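Local coordinates for protein 3-hydroxyadipyl-CoA dehydrogenase (Escherichia coli, PDB 3MOG) that catalyses the NAD-dependent oxidation of 3-hydroxyadipyl-CoA to 3-oxoadipyl-CoA in the degradation of phenylacetate, at residues A139-F144 against V153-G158. Sequence-based numbering, arbitrary orientation.
Sequences AGLHFF and VEVVSG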
loop_
_atom_site.group_PDB
_atom_site.type_symbol
_atom_site.label_atom_id
_atom_site.label_comp_id
_atom_site.label_asym_id
_atom_site.label_seq_id
_atom_site.Cartn_x
_atom_site.Cartn_y
_atom_site.Cartn_z
ATOM N N ALA C 139 -4.115 20.868 23.766
ATOM C CA ALA C 139 -4.783 21.078 22.486
ATOM C C ALA C 139 -3.775 21.614 21.488
ATOM O O ALA C 139 -2.683 21.997 21.861
ATOM C CB ALA C 139 -5.947 22.064 22.637
ATOM N N GLY C 140 -4.142 21.637 20.212
ATOM C CA GLY C 140 -3.290 22.237 19.193
ATOM C C GLY C 140 -3.804 23.618 18.881
ATOM O O GLY C 140 -5.009 23.834 18.818
ATOM N N LEU C 141 -2.889 24.558 18.715
ATOM C CA LEU C 141 -3.245 25.891 18.273
ATOM C C LEU C 141 -2.312 26.197 17.113
ATOM O O LEU C 141 -1.192 26.672 17.297
ATOM C CB LEU C 141 -3.116 26.898 19.431
ATOM C CG LEU C 141 -3.978 28.164 19.416
ATOM C CD1 LEU C 141 -5.446 27.819 19.440
ATOM C CD2 LEU C 141 -3.638 29.079 20.591
ATOM N N HIS C 142 -2.776 25.878 15.910
ATOM C CA HIS C 142 -1.910 25.831 14.745
ATOM C C HIS C 142 -2.018 27.072 13.866
ATOM O O HIS C 142 -2.986 27.219 13.130
ATOM C CB HIS C 142 -2.216 24.564 13.936
ATOM C CG HIS C 142 -1.386 24.414 12.703
ATOM N ND1 HIS C 142 -1.922 24.048 11.485
ATOM C CD2 HIS C 142 -0.057 24.584 12.495
ATOM C CE1 HIS C 142 -0.957 23.997 10.582
ATOM N NE2 HIS C 142 0.183 24.325 11.168
ATOM N N PHE C 143 -1.009 27.943 13.943
ATOM C CA PHE C 143 -0.949 29.187 13.173
ATOM C C PHE C 143 -0.220 28.949 11.858
ATOM O O PHE C 143 0.432 27.926 11.679
ATOM C CB PHE C 143 -0.169 30.257 13.956
ATOM C CG PHE C 143 -0.845 30.727 15.221
ATOM C CD1 PHE C 143 -0.778 29.977 16.389
ATOM C CD2 PHE C 143 -1.512 31.944 15.247
ATOM C CE1 PHE C 143 -1.372 30.414 17.556
ATOM C CE2 PHE C 143 -2.121 32.399 16.412
ATOM C CZ PHE C 143 -2.062 31.633 17.566
ATOM N N PHE C 144 -0.286 29.917 10.954
ATOM C CA PHE C 144 0.370 29.780 9.654
ATOM C C PHE C 144 1.369 30.924 9.444
ATOM O O PHE C 144 1.122 32.034 9.891
ATOM C CB PHE C 144 -0.691 29.721 8.535
ATOM C CG PHE C 144 -1.502 28.432 8.529
ATOM C CD1 PHE C 144 -2.524 28.215 9.461
ATOM C CD2 PHE C 144 -1.225 27.429 7.604
ATOM C CE1 PHE C 144 -3.246 27.026 9.482
ATOM C CE2 PHE C 144 -1.950 26.233 7.620
ATOM C CZ PHE C 144 -2.972 26.041 8.557
ATOM N N VAL C 153 -6.300 29.975 12.143
ATOM C CA VAL C 153 -5.704 29.003 13.066
ATOM C C VAL C 153 -6.565 27.739 13.178
ATOM O O VAL C 153 -7.786 27.819 13.201
ATOM C CB VAL C 153 -5.231 29.604 14.456
ATOM C CG1 VAL C 153 -5.891 30.880 14.763
ATOM C CG2 VAL C 153 -5.355 28.601 15.620
ATOM N N GLU C 154 -5.914 26.583 13.188
ATOM C CA GLU C 154 -6.590 25.316 13.389
ATOM C C GLU C 154 -6.515 24.970 14.871
ATOM O O GLU C 154 -5.422 24.869 15.438
ATOM C CB GLU C 154 -5.926 24.231 12.532
ATOM C CG GLU C 154 -6.090 24.446 11.037
ATOM C CD GLU C 154 -5.404 23.373 10.196
ATOM O OE1 GLU C 154 -4.162 23.248 10.280
ATOM O OE2 GLU C 154 -6.108 22.668 9.436
ATOM N N VAL C 155 -7.680 24.839 15.499
ATOM C CA VAL C 155 -7.775 24.501 16.913
ATOM C C VAL C 155 -7.974 22.993 17.008
ATOM O O VAL C 155 -9.019 22.466 16.646
ATOM C CB VAL C 155 -8.949 25.227 17.612
ATOM C CG1 VAL C 155 -9.066 24.770 19.068
ATOM C CG2 VAL C 155 -8.789 26.743 17.539
ATOM N N VAL C 156 -6.958 22.289 17.471
ATOM C CA VAL C 156 -6.926 20.845 17.265
ATOM C C VAL C 156 -7.200 20.064 18.533
ATOM O O VAL C 156 -6.461 20.195 19.520
ATOM C CB VAL C 156 -5.579 20.403 16.682
ATOM C CG1 VAL C 156 -5.682 18.996 16.142
ATOM C CG2 VAL C 156 -5.150 21.345 15.602
ATOM N N SER C 157 -8.261 19.261 18.516
ATOM C CA SER C 157 -8.565 18.390 19.653
ATOM C C SER C 157 -7.811 17.070 19.563
ATOM O O SER C 157 -7.859 16.363 18.546
ATOM C CB SER C 157 -10.057 18.112 19.774
ATOM O OG SER C 157 -10.800 19.300 20.000
ATOM N N GLY C 158 -7.103 16.743 20.639
ATOM C CA GLY C 158 -6.649 15.381 20.851
ATOM C C GLY C 158 -7.808 14.598 21.425
ATOM O O GLY C 158 -8.883 15.159 21.704
#
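The imidazole of His142 meets the carboxylate of Glu154 at its edge: ND1 donates to OE1 at 2.7 Å, and OE1 sits almost in the ring plane and receives the proton on its anti lone pair. The two side chains run alongside each other from a hydrogen-bonded pair of the antiparallel strands, with ring and carboxylate planes turned 39° apart. CG of His142 is anti to the backbone N (chi1 180°), which stands the ring beside the glutamate. Two residues further along the histidine's own segment, Phe144 brings the tip of its ring to the same carboxylate, its CZ 3.5 Å from Glu154 OE1, while Glu154 CD lies in plane at that ring's edge. The Phe143 ring, by contrast, has Val153 CB over one face, on the side of the sheet shared with Leu141 and Val155. There CD1 of Leu141 touches CG2 of Val153 at 3.9 Å and CG2 of Val155 at 4.0 Å, and helix 163-175 packs against Leu141 and Val153. Paired backbone bonds join Gly140 to Val156 and His142 to Glu154; the Gly140 N to Val156 O bond is 2.8 Å long and nearly straight.

The other carboxylate oxygen, OE2, accepts from the backbone N of Ile190 and of Val191, so the buried carboxylate is held by three donors. An alanine in place of Glu154 would probably leave His142 ND1 without its acceptor and the ring freer to turn. His142 NE2 makes a weak hydrogen bond to Ser121 OG. This His-carboxylate pair is built on the antiparallel hairpin of strands 138-143 and 152-157, within the mixed sheet of the Rossmann-type NAD-binding domain, and is consistent with the catalytic His-Glu pair known in 3-hydroxyacyl-CoA dehydrogenases, probably marking the same site here.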